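Local coordinates for P43 (Trichuris muris, PDB 6QIX), which is the major secreted protein of the whipworm, which tethers to matrix and inhibits interleukin-13 function, at residues S44-A49 / C77-R82; N207-V212 / Y225-V230; H219-G224 / D319-M324; R253-K256 / F260-K263. All coordinates share one frame; numbering follows the deposited sequence. Where two conformers were deposited one is given.

Contact 1 of 4, residues S44-A49 / C77-R82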
loop_
_atom_site.group_PDB
_atom_site.type_symbol
_atom_site.label_atom_id
_atom_site.label_comp_id
_atom_site.label_asym_id
_atom_site.label_seq_id
_atom_site.Cartn_x
_atom_site.Cartn_y
_atom_site.Cartn_z
ATOM N N SER A 44 16.153 -7.888 4.310
ATOM C CA SER A 44 17.122 -8.723 5.021
ATOM C C SER A 44 18.056 -7.877 5.875
ATOM O O SER A 44 18.338 -8.211 7.031
ATOM C CB SER A 44 17.936 -9.546 4.019
ATOM O OG SER A 44 17.166 -10.630 3.512
ATOM N N LYS A 45 18.543 -6.770 5.318
ATOM C CA LYS A 45 19.471 -5.927 6.055
ATOM C C LYS A 45 18.765 -5.190 7.178
ATOM O O LYS A 45 19.345 -5.001 8.250
ATOM C CB LYS A 45 20.131 -4.924 5.113
ATOM C CG LYS A 45 20.925 -5.562 4.023
ATOM C CD LYS A 45 22.300 -5.984 4.507
ATOM C CE LYS A 45 23.292 -5.981 3.349
ATOM N NZ LYS A 45 24.235 -7.124 3.432
ATOM N N LEU A 46 17.533 -4.731 6.940
ATOM C CA LEU A 46 16.751 -4.092 8.008
ATOM C C LEU A 46 16.528 -5.049 9.166
ATOM O O LEU A 46 16.656 -4.667 10.340
ATOM C CB LEU A 46 15.393 -3.601 7.478
ATOM C CG LEU A 46 15.457 -2.463 6.442
ATOM C CD1 LEU A 46 14.059 -2.170 5.887
ATOM C CD2 LEU A 46 16.058 -1.223 7.060
ATOM N N SER A 47 16.167 -6.294 8.847
ATOM C CA SER A 47 15.890 -7.285 9.873
ATOM C C SER A 47 17.161 -7.610 10.646
ATOM O O SER A 47 17.170 -7.606 11.879
ATOM C CB SER A 47 15.268 -8.521 9.212
ATOM O OG SER A 47 15.333 -9.634 10.069
ATOM N N HIS A 48 18.270 -7.828 9.936
ATOM C CA HIS A 48 19.529 -8.087 10.630
ATOM C C HIS A 48 19.931 -6.910 11.510
ATOM O O HIS A 48 20.513 -7.109 12.584
ATOM C CB HIS A 48 20.641 -8.385 9.626
ATOM C CG HIS A 48 20.444 -9.663 8.880
ATOM N ND1 HIS A 48 21.170 -9.988 7.755
ATOM C CD2 HIS A 48 19.584 -10.689 9.086
ATOM C CE1 HIS A 48 20.770 -11.164 7.306
ATOM N NE2 HIS A 48 19.812 -11.612 8.098
ATOM N N ALA A 49 19.648 -5.683 11.061
ATOM C CA ALA A 49 19.972 -4.496 11.849
ATOM C C ALA A 49 19.266 -4.503 13.194
ATOM O O ALA A 49 19.803 -3.986 14.174
ATOM C CB ALA A 49 19.594 -3.229 11.075
ATOM N N CYS A 77 17.447 8.101 -2.615
ATOM C CA CYS A 77 16.561 7.025 -2.157
ATOM C C CYS A 77 17.273 5.968 -1.305
ATOM O O CYS A 77 16.602 5.154 -0.654
ATOM C CB CYS A 77 15.891 6.364 -3.364
ATOM S SG CYS A 77 14.791 7.459 -4.304
ATOM N N SER A 78 18.602 5.939 -1.325
ATOM C CA SER A 78 19.367 5.050 -0.471
ATOM C C SER A 78 19.533 5.669 0.919
ATOM O O SER A 78 19.597 6.894 1.087
ATOM C CB SER A 78 20.731 4.773 -1.122
ATOM O OG SER A 78 21.530 3.930 -0.325
ATOM N N PHE A 79 19.621 4.800 1.924
ATOM C CA PHE A 79 19.605 5.278 3.301
ATOM C C PHE A 79 20.254 4.263 4.220
ATOM O O PHE A 79 20.297 3.077 3.911
ATOM C CB PHE A 79 18.173 5.535 3.783
ATOM C CG PHE A 79 17.334 4.322 3.831
ATOM C CD1 PHE A 79 17.163 3.636 5.033
ATOM C CD2 PHE A 79 16.702 3.841 2.682
ATOM C CE1 PHE A 79 16.357 2.525 5.095
ATOM C CE2 PHE A 79 15.892 2.700 2.742
ATOM C CZ PHE A 79 15.735 2.046 3.941
ATOM N N LYS A 80 20.794 4.761 5.326
ATOM C CA LYS A 80 21.246 3.948 6.444
ATOM C C LYS A 80 20.126 3.834 7.461
ATOM O O LYS A 80 19.279 4.718 7.560
ATOM C CB LYS A 80 22.449 4.566 7.133
ATOM C CG LYS A 80 23.555 4.915 6.225
ATOM C CD LYS A 80 24.737 5.420 7.069
ATOM C CE LYS A 80 25.924 5.783 6.221
ATOM N NZ LYS A 80 27.027 6.241 7.081
ATOM N N PHE A 81 20.167 2.751 8.250
ATOM C CA PHE A 81 19.162 2.429 9.260
ATOM C C PHE A 81 19.849 1.955 10.537
ATOM O O PHE A 81 20.914 1.337 10.507
ATOM C CB PHE A 81 18.203 1.356 8.690
ATOM C CG PHE A 81 17.166 0.827 9.650
ATOM C CD1 PHE A 81 15.970 1.514 9.854
ATOM C CD2 PHE A 81 17.344 -0.402 10.265
ATOM C CE1 PHE A 81 14.990 0.999 10.689
ATOM C CE2 PHE A 81 16.360 -0.916 11.113
ATOM C CZ PHE A 81 15.196 -0.214 11.321
ATOM N N ARG A 82 19.208 2.229 11.668
ATOM C CA ARG A 82 19.620 1.623 12.926
ATOM C C ARG A 82 18.379 1.366 13.756
ATOM O O ARG A 82 17.336 1.984 13.547
ATOM C CB ARG A 82 20.630 2.488 13.693
ATOM C CG ARG A 82 20.102 3.777 14.266
ATOM C CD ARG A 82 21.208 4.442 15.119
ATOM N NE ARG A 82 20.786 5.727 15.659
ATOM C CZ ARG A 82 21.475 6.427 16.554
ATOM N NH1 ARG A 82 22.641 5.962 17.015
ATOM N NH2 ARG A 82 21.002 7.597 16.980
#

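Contact 2 of 4, residues N207-V212 / Y225-V230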
loop_
_atom_site.group_PDB
_atom_site.type_symbol
_atom_site.label_atom_id
_atom_site.label_comp_id
_atom_site.label_asym_id
_atom_site.label_seq_id
_atom_site.Cartn_x
_atom_site.Cartn_y
_atom_site.Cartn_z
ATOM N N ASN A 207 -21.257 2.500 -3.727
ATOM C CA ASN A 207 -21.577 2.690 -2.316
ATOM C C ASN A 207 -20.309 2.907 -1.502
ATOM O O ASN A 207 -20.285 3.739 -0.581
ATOM C CB ASN A 207 -22.341 1.503 -1.738
ATOM C CG ASN A 207 -23.741 1.405 -2.251
ATOM O OD1 ASN A 207 -24.177 2.225 -3.054
ATOM N ND2 ASN A 207 -24.466 0.385 -1.793
ATOM N N ILE A 208 -19.238 2.186 -1.824
ATOM C CA ILE A 208 -17.968 2.402 -1.124
ATOM C C ILE A 208 -17.506 3.841 -1.300
ATOM O O ILE A 208 -17.088 4.506 -0.348
ATOM C CB ILE A 208 -16.901 1.412 -1.630
ATOM C CG1 ILE A 208 -17.226 -0.022 -1.218
ATOM C CG2 ILE A 208 -15.516 1.756 -1.092
ATOM C CD1 ILE A 208 -16.342 -1.052 -1.820
ATOM N N VAL A 209 -17.572 4.340 -2.537
ATOM C CA VAL A 209 -17.134 5.698 -2.840
ATOM C C VAL A 209 -17.988 6.701 -2.078
ATOM O O VAL A 209 -17.469 7.621 -1.445
ATOM C CB VAL A 209 -17.193 5.947 -4.357
ATOM C CG1 VAL A 209 -17.028 7.424 -4.692
ATOM C CG2 VAL A 209 -16.134 5.152 -5.023
ATOM N N SER A 210 -19.304 6.531 -2.114
ATOM C CA SER A 210 -20.163 7.483 -1.428
ATOM C C SER A 210 -19.891 7.476 0.060
ATOM O O SER A 210 -19.915 8.521 0.704
ATOM C CB SER A 210 -21.633 7.170 -1.718
ATOM O OG SER A 210 -21.845 7.367 -3.093
ATOM N N HIS A 211 -19.588 6.310 0.623
ATOM C CA HIS A 211 -19.342 6.223 2.062
ATOM C C HIS A 211 -18.037 6.905 2.429
ATOM O O HIS A 211 -17.931 7.535 3.494
ATOM C CB HIS A 211 -19.333 4.760 2.517
ATOM C CG HIS A 211 -20.688 4.242 2.896
ATOM N ND1 HIS A 211 -21.291 3.179 2.258
ATOM C CD2 HIS A 211 -21.562 4.647 3.852
ATOM C CE1 HIS A 211 -22.470 2.938 2.809
ATOM N NE2 HIS A 211 -22.658 3.811 3.781
ATOM N N VAL A 212 -17.052 6.866 1.536
ATOM C CA VAL A 212 -15.807 7.561 1.826
ATOM C C VAL A 212 -16.031 9.071 1.818
ATOM O O VAL A 212 -15.551 9.782 2.707
ATOM C CB VAL A 212 -14.714 7.120 0.843
ATOM C CG1 VAL A 212 -13.532 7.967 1.012
ATOM C CG2 VAL A 212 -14.336 5.683 1.112
ATOM N N TYR A 225 -10.879 12.822 -9.583
ATOM C CA TYR A 225 -10.980 11.442 -10.030
ATOM C C TYR A 225 -11.888 10.636 -9.114
ATOM O O TYR A 225 -11.880 10.826 -7.892
ATOM C CB TYR A 225 -9.598 10.797 -10.060
ATOM C CG TYR A 225 -9.662 9.300 -10.105
ATOM C CD1 TYR A 225 -9.948 8.646 -11.286
ATOM C CD2 TYR A 225 -9.445 8.536 -8.967
ATOM C CE1 TYR A 225 -10.018 7.287 -11.328
ATOM C CE2 TYR A 225 -9.503 7.178 -9.015
ATOM C CZ TYR A 225 -9.814 6.551 -10.184
ATOM O OH TYR A 225 -9.882 5.164 -10.213
ATOM N N GLU A 226 -12.621 9.695 -9.715
ATOM C CA GLU A 226 -13.534 8.790 -9.030
ATOM C C GLU A 226 -13.536 7.472 -9.789
ATOM O O GLU A 226 -13.794 7.476 -10.996
ATOM C CB GLU A 226 -14.939 9.404 -8.979
ATOM C CG GLU A 226 -15.896 8.651 -8.151
ATOM C CD GLU A 226 -17.240 9.349 -8.027
ATOM O OE1 GLU A 226 -17.337 10.398 -7.354
ATOM O OE2 GLU A 226 -18.205 8.840 -8.606
ATOM N N PRO A 227 -13.251 6.329 -9.150
ATOM C CA PRO A 227 -13.307 5.059 -9.887
ATOM C C PRO A 227 -14.751 4.680 -10.180
ATOM O O PRO A 227 -15.647 4.872 -9.353
ATOM C CB PRO A 227 -12.645 4.051 -8.938
ATOM C CG PRO A 227 -12.865 4.645 -7.556
ATOM C CD PRO A 227 -12.905 6.153 -7.728
ATOM N N HIS A 228 -14.971 4.144 -11.371
ATOM C CA HIS A 228 -16.290 3.692 -11.793
ATOM C C HIS A 228 -16.248 2.196 -12.032
ATOM O O HIS A 228 -15.218 1.645 -12.445
ATOM C CB HIS A 228 -16.747 4.463 -13.020
ATOM C CG HIS A 228 -16.988 5.922 -12.739
ATOM N ND1 HIS A 228 -17.671 6.364 -11.621
ATOM C CD2 HIS A 228 -16.614 7.040 -13.413
ATOM C CE1 HIS A 228 -17.716 7.686 -11.623
ATOM N NE2 HIS A 228 -17.085 8.122 -12.701
ATOM N N SER A 229 -17.361 1.549 -11.691
ATOM C CA SER A 229 -17.438 0.102 -11.691
ATOM C C SER A 229 -17.139 -0.430 -13.069
ATOM O O SER A 229 -17.753 -0.012 -14.056
ATOM C CB SER A 229 -18.822 -0.378 -11.268
ATOM O OG SER A 229 -18.898 -1.776 -11.455
ATOM N N VAL A 230 -16.190 -1.352 -13.125
ATOM C CA VAL A 230 -15.895 -2.102 -14.327
ATOM C C VAL A 230 -16.494 -3.506 -14.252
ATOM O O VAL A 230 -16.040 -4.411 -14.949
ATOM C CB VAL A 230 -14.380 -2.145 -14.598
ATOM C CG1 VAL A 230 -13.826 -0.706 -14.714
ATOM C CG2 VAL A 230 -13.645 -2.939 -13.513
#

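Contact 3 of 4, residues H219-G224 / D319-M324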
loop_
_atom_site.group_PDB
_atom_site.type_symbol
_atom_site.label_atom_id
_atom_site.label_comp_id
_atom_site.label_asym_id
_atom_site.label_seq_id
_atom_site.Cartn_x
_atom_site.Cartn_y
_atom_site.Cartn_z
ATOM N N HIS A 219 -15.586 16.142 -0.830
ATOM C CA HIS A 219 -16.409 16.379 -2.013
ATOM C C HIS A 219 -15.783 15.748 -3.255
ATOM O O HIS A 219 -14.583 15.471 -3.306
ATOM C CB HIS A 219 -16.583 17.891 -2.279
ATOM C CG HIS A 219 -16.869 18.695 -1.047
ATOM N ND1 HIS A 219 -15.918 18.956 -0.082
ATOM C CD2 HIS A 219 -18.012 19.282 -0.614
ATOM C CE1 HIS A 219 -16.460 19.672 0.889
ATOM N NE2 HIS A 219 -17.730 19.882 0.591
ATOM N N LYS A 220 -16.606 15.536 -4.277
ATOM C CA LYS A 220 -16.088 15.178 -5.597
ATOM C C LYS A 220 -15.707 16.476 -6.295
ATOM O O LYS A 220 -16.567 17.195 -6.802
ATOM C CB LYS A 220 -17.115 14.391 -6.405
ATOM C CG LYS A 220 -16.763 14.181 -7.893
ATOM C CD LYS A 220 -15.266 14.069 -8.185
ATOM C CE LYS A 220 -14.590 12.939 -7.390
ATOM N NZ LYS A 220 -13.127 13.166 -7.140
ATOM N N GLU A 221 -14.416 16.782 -6.309
ATOM C CA GLU A 221 -13.928 17.963 -7.004
ATOM C C GLU A 221 -14.309 17.875 -8.476
ATOM O O GLU A 221 -14.122 16.818 -9.093
ATOM C CB GLU A 221 -12.414 18.065 -6.856
ATOM C CG GLU A 221 -11.885 19.484 -6.812
ATOM C CD GLU A 221 -10.386 19.531 -6.556
ATOM O OE1 GLU A 221 -9.912 20.520 -5.947
ATOM O OE2 GLU A 221 -9.684 18.574 -6.962
ATOM N N PRO A 222 -14.831 18.946 -9.078
ATOM C CA PRO A 222 -15.286 18.840 -10.476
ATOM C C PRO A 222 -14.210 18.329 -11.415
ATOM O O PRO A 222 -14.510 17.621 -12.384
ATOM C CB PRO A 222 -15.709 20.273 -10.820
ATOM C CG PRO A 222 -14.970 21.138 -9.838
ATOM C CD PRO A 222 -14.893 20.328 -8.572
ATOM N N ASP A 223 -12.956 18.658 -11.142
ATOM C CA ASP A 223 -11.815 18.143 -11.883
ATOM C C ASP A 223 -11.306 16.806 -11.355
ATOM O O ASP A 223 -10.339 16.273 -11.905
ATOM C CB ASP A 223 -10.664 19.154 -11.823
ATOM C CG ASP A 223 -10.474 19.736 -10.412
ATOM O OD1 ASP A 223 -9.315 19.856 -9.946
ATOM O OD2 ASP A 223 -11.501 20.070 -9.776
ATOM N N GLY A 224 -11.932 16.248 -10.316
ATOM C CA GLY A 224 -11.317 15.171 -9.572
ATOM C C GLY A 224 -11.536 13.799 -10.180
ATOM O O GLY A 224 -12.261 13.598 -11.155
ATOM N N ASP A 319 -0.235 10.409 -6.678
ATOM C CA ASP A 319 0.109 9.508 -5.580
ATOM C C ASP A 319 -0.978 9.509 -4.510
ATOM O O ASP A 319 -1.350 8.448 -3.957
ATOM C CB ASP A 319 1.454 9.927 -4.978
ATOM C CG ASP A 319 2.645 9.633 -5.907
ATOM O OD1 ASP A 319 2.432 8.818 -6.851
ATOM O OD2 ASP A 319 3.774 10.177 -5.670
ATOM N N GLY A 320 -1.514 10.680 -4.212
ATOM C CA GLY A 320 -2.537 10.743 -3.180
ATOM C C GLY A 320 -3.773 9.951 -3.547
ATOM O O GLY A 320 -4.304 9.230 -2.722
ATOM N N TYR A 321 -4.257 10.090 -4.796
ATOM C CA TYR A 321 -5.373 9.278 -5.244
ATOM C C TYR A 321 -4.990 7.807 -5.264
ATOM O O TYR A 321 -5.784 6.934 -4.861
ATOM C CB TYR A 321 -5.829 9.711 -6.635
ATOM C CG TYR A 321 -6.753 10.899 -6.681
ATOM C CD1 TYR A 321 -8.016 10.868 -6.097
ATOM C CD2 TYR A 321 -6.364 12.070 -7.327
ATOM C CE1 TYR A 321 -8.856 11.961 -6.147
ATOM C CE2 TYR A 321 -7.199 13.182 -7.375
ATOM C CZ TYR A 321 -8.442 13.115 -6.800
ATOM O OH TYR A 321 -9.279 14.217 -6.858
ATOM N N ALA A 322 -3.781 7.499 -5.738
ATOM C CA ALA A 322 -3.423 6.099 -5.914
ATOM C C ALA A 322 -3.360 5.393 -4.557
ATOM O O ALA A 322 -3.691 4.219 -4.456
ATOM C CB ALA A 322 -2.092 5.980 -6.651
ATOM N N LYS A 323 -2.859 6.073 -3.514
ATOM C CA LYS A 323 -2.803 5.439 -2.199
ATOM C C LYS A 323 -4.189 5.059 -1.704
ATOM O O LYS A 323 -4.347 4.011 -1.049
ATOM C CB LYS A 323 -2.082 6.358 -1.194
ATOM C CG LYS A 323 -0.577 6.447 -1.460
ATOM C CD LYS A 323 0.093 7.483 -0.570
ATOM C CE LYS A 323 1.435 7.799 -0.990
ATOM N NZ LYS A 323 2.028 8.826 -0.029
ATOM N N MET A 324 -5.201 5.876 -2.003
ATOM C CA MET A 324 -6.575 5.522 -1.657
ATOM C C MET A 324 -7.057 4.335 -2.500
ATOM O O MET A 324 -7.646 3.378 -1.973
ATOM C CB MET A 324 -7.495 6.746 -1.845
ATOM C CG MET A 324 -7.146 7.970 -0.986
ATOM S SD MET A 324 -8.198 9.430 -1.314
ATOM C CE MET A 324 -9.744 8.953 -0.537
#

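Contact 4 of 4, residues R253-K256 / F260-K263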
loop_
_atom_site.group_PDB
_atom_site.type_symbol
_atom_site.label_atom_id
_atom_site.label_comp_id
_atom_site.label_asym_id
_atom_site.label_seq_id
_atom_site.Cartn_x
_atom_site.Cartn_y
_atom_site.Cartn_z
ATOM N N ARG A 253 -6.440 17.383 5.788
ATOM C CA ARG A 253 -5.835 18.698 5.953
ATOM C C ARG A 253 -6.301 19.587 4.809
ATOM O O ARG A 253 -6.814 19.124 3.783
ATOM C CB ARG A 253 -4.307 18.590 6.017
ATOM C CG ARG A 253 -3.700 18.088 4.731
ATOM C CD ARG A 253 -2.195 17.890 4.894
ATOM N NE ARG A 253 -1.628 17.238 3.710
ATOM C CZ ARG A 253 -0.402 16.750 3.617
ATOM N NH1 ARG A 253 0.443 16.849 4.656
ATOM N NH2 ARG A 253 -0.027 16.182 2.478
ATOM N N ASP A 254 -6.145 20.909 5.000
ATOM C CA ASP A 254 -6.580 21.841 3.974
ATOM C C ASP A 254 -5.770 21.681 2.688
ATOM O O ASP A 254 -4.613 21.261 2.699
ATOM C CB ASP A 254 -6.422 23.288 4.468
ATOM C CG ASP A 254 -7.600 23.772 5.269
ATOM O OD1 ASP A 254 -8.586 22.990 5.412
ATOM O OD2 ASP A 254 -7.530 24.951 5.739
ATOM N N LYS A 255 -6.368 22.081 1.571
ATOM C CA LYS A 255 -5.662 21.987 0.304
ATOM C C LYS A 255 -4.530 22.996 0.284
ATOM O O LYS A 255 -4.578 24.044 0.946
ATOM C CB LYS A 255 -6.609 22.223 -0.875
ATOM C CG LYS A 255 -7.497 20.992 -1.187
ATOM C CD LYS A 255 -8.370 21.190 -2.428
ATOM C CE LYS A 255 -9.852 21.013 -2.091
ATOM N NZ LYS A 255 -10.307 21.910 -0.967
ATOM N N LYS A 256 -3.501 22.662 -0.485
ATOM C CA LYS A 256 -2.340 23.507 -0.675
ATOM C C LYS A 256 -1.526 22.873 -1.792
ATOM O O LYS A 256 -1.375 21.652 -1.817
ATOM C CB LYS A 256 -1.493 23.650 0.595
ATOM C CG LYS A 256 -0.486 24.826 0.486
ATOM C CD LYS A 256 0.358 24.949 1.737
ATOM C CE LYS A 256 1.459 25.991 1.550
ATOM N NZ LYS A 256 2.120 26.287 2.847
ATOM N N PHE A 260 -1.344 16.672 -0.825
ATOM C CA PHE A 260 -2.632 16.035 -1.026
ATOM C C PHE A 260 -3.402 16.086 0.289
ATOM O O PHE A 260 -2.824 15.810 1.333
ATOM C CB PHE A 260 -2.444 14.563 -1.457
ATOM C CG PHE A 260 -3.678 13.932 -1.984
ATOM C CD1 PHE A 260 -4.089 14.183 -3.279
ATOM C CD2 PHE A 260 -4.421 13.068 -1.182
ATOM C CE1 PHE A 260 -5.213 13.583 -3.781
ATOM C CE2 PHE A 260 -5.583 12.501 -1.656
ATOM C CZ PHE A 260 -5.965 12.741 -2.967
ATOM N N PRO A 261 -4.703 16.367 0.262
ATOM C CA PRO A 261 -5.419 16.675 1.511
ATOM C C PRO A 261 -5.936 15.502 2.338
ATOM O O PRO A 261 -6.267 15.710 3.518
ATOM C CB PRO A 261 -6.617 17.501 1.025
ATOM C CG PRO A 261 -6.861 16.948 -0.351
ATOM C CD PRO A 261 -5.512 16.700 -0.926
ATOM N N LEU A 262 -6.070 14.297 1.781
ATOM C CA LEU A 262 -6.731 13.200 2.496
ATOM C C LEU A 262 -5.862 11.955 2.500
ATOM O O LEU A 262 -5.407 11.503 1.444
ATOM C CB LEU A 262 -8.056 12.869 1.852
ATOM C CG LEU A 262 -8.911 11.846 2.583
ATOM C CD1 LEU A 262 -9.365 12.404 3.932
ATOM C CD2 LEU A 262 -10.069 11.503 1.681
ATOM N N LYS A 263 -5.661 11.396 3.677
ATOM C CA LYS A 263 -4.933 10.159 3.891
ATOM C C LYS A 263 -5.929 9.153 4.461
ATOM O O LYS A 263 -6.740 9.525 5.326
ATOM C CB LYS A 263 -3.806 10.417 4.881
ATOM C CG LYS A 263 -2.611 9.563 4.744
ATOM C CD LYS A 263 -1.966 9.365 6.127
ATOM C CE LYS A 263 -1.335 10.660 6.639
ATOM N NZ LYS A 263 0.122 10.486 7.014
#

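Contact 1 of 4, residues S44-A49 / C77-R82
Leu46 lays one of its two end methyls, CD2, over a face of the Phe81 ring, displaced from the middle toward the CG-CD2 side. Leu46 CD2 stands 3.8 Å from the centroid of the Phe81 ring, 24° off its normal, which is the geometry of a CH-pi contact. The closest ring atom is Phe81 CG, 3.5 Å from Leu46 CD2. The two side chains cross at about a right angle, and no hydrogen bond is involved; the contact rests on a methyl against a ring. The same methyl also reaches the ring of Phe79, obliquely and more loosely, with 4.2 Å between Leu46 CD2 and Phe79 CE1.

Three residues on from Leu46, Ala49 meets the Phe81 ring at its edge: its CB lies near the ring plane, 3.7 Å from Phe81 CD2. The small side chain lets the helix end come close to the strand while Leu46 keeps the face. Phe81 meets both because its CG is anti to the backbone N (chi1 175°), which carries the ring out to the helix, whereas the charged Lys80 and Arg82 turn away from it.

Helix 39-49 thus rests on strand 79-85, their local axes 8.4 Å apart and inclined by 30°. Leu35 from a loop packs on Leu46, and on the far side of the strand Arg82 forms a salt bridge with Glu98 and a cation-pi contact with Trp28. Strand 95-101 pairs antiparallel with 79-85 and adds Val99 against both phenylalanines, so the helix packs against a two-stranded hairpin.

Contact 2 of 4, residues N207-V212 / Y225-V230
Glu226 hydrogen-bonds through OE1 to the hydroxyl of Tyr213, the residue that follows segment 207-212 in the same helix, and its aliphatic stem meanwhile lies against Val209. The two segments themselves share no hydrogen bond. What joins them is the contact of Val209 CG1 with Glu226 CG, 3.8 Å apart, and the same methyl also meets the carboxylate carbon, with 3.9 Å from Val209 CG1 to Glu226 CD. Glutamate suits this position because its methylenes can pack on a valine while the charged end still finds a polar partner on the surface. The stem runs out to the helix because CG is anti to the backbone N (chi1 -172°) and the next bond is extended too.

Val209 divides its two methyls between two neighbours. CG1 is given to Glu226, and CG2 turns to the ring of Pro227, more loosely, with 4.2 Å between Val209 CG2 and Pro227 CG. The beta-branched side chain, fixed close to its helix, thus touches two successive loop residues.

With 112 Å² buried in all, this is a modest surface contact, a helix packed on its own following loop. The chain leaves helix 205-216, turns, and comes back roughly antiparallel past it as an irregular segment, running between that helix and helices 292-310 and 315-325, which Tyr225 and Pro227 touch.

Contact 3 of 4, residues H219-G224 / D319-M324
Tyr321 reaches across to the loop with its hydroxyl, and Tyr321 OH lies 3.5 Å from Gly224 CA. The ring meets this glycine obliquely, and no hydrogen bond spans the two segments. Glycine, with no side chain, lets the hydroxyl come right up to its CA. Lys220 NZ lies 4.0 Å from Tyr321 OH but gives its hydrogen bond to the carbonyl oxygen of Tyr225; bends at chi2 and chi3 fold the chain back toward the tyrosine. Glu221 takes only a small part and turns its OE2 to a bound hexaethylene glycol, probably left from crystallisation. Both of these long side chains are poorly ordered, so their part is a loose one.

Behind this first shell, a type I beta turn from Glu221 to Gly224 sets the glycine in position, closed by a backbone bond from Gly224 N to Glu221 O. Pro222 suits the second position of such a turn.

On the other side, Tyr321 projects from helix 315-325 and packs on Phe304 of helix 292-310, while Ala322, next along, lies against Trp301 and Phe304. Tyr321 is thus one link between helices 315-325 and 292-310 and the loop that follows helix 205-216.

Contact 4 of 4, residues R253-K256 / F260-K263
Arg253 grips the carbonyl oxygen of Phe260 side-on with two nitrogens, NE and NH2, each 3.0 Å from Phe260 O. Both come from the same face of the carbonyl plane, and NE stands well above it, 40° out, rather than on a lone pair. Sharing one acceptor bends the two bonds, but together they fix the rotation of the guanidinium group. The backbone adds a straighter bond: Arg253 N donates to Pro261 O at 2.8 Å, with an N-H...O angle of 160°, and lies in the carbonyl plane. Main chain and side chain of one arginine therefore hold two successive carbonyls. This is possible because CG sits in the crowded position between the backbone N and the carbonyl carbon (chi1 65°), from which the extended chain runs back past the residues just before strand 262-268.

Pro261 contributes its carbonyl to the pairing, and as a proline has no N-H to donate. Its ring packs on the arginine's backbone, with 3.2 Å between Pro261 CB and Arg253 O. Lys255 lays its stem loosely over the same ring, 4.2 Å separating Lys255 CG from Pro261 CG, and its amine end belongs to the surface. Phe260 directs its ring the other way, to an edge-to-face contact with Tyr321 of helix 315-325.

The whole is characteristic of the loop end of a beta hairpin: strands 246-252 and 262-268 are antiparallel partners, and Arg253 with Pro261 extends their pairing just past the regular strands, closing the base of the connecting loop.

In the fold
Contact 1 is the buried one, an apolar helix-on-strand seam about 31 Å or more, centre to centre, from the other three, which lie at the surface. Contacts 2, 3 and 4 form a cluster. Contacts 2 and 3 cross along the chain and use successive parts of the loop after helix 205-216, while contact 4 is nested within the loop that contact 3 closes. Helix 315-325 ties the cluster together: its Leu325 meets Pro227 of contact 2, and Gly320 lies against Phe260 of contact 4. Chemistry follows place: rings and methyls in contact 1, side-chain stems with polar ends bonded outside the two segments in contacts 2 and 3, and hydrogen bonds across the segments in contact 4 alone.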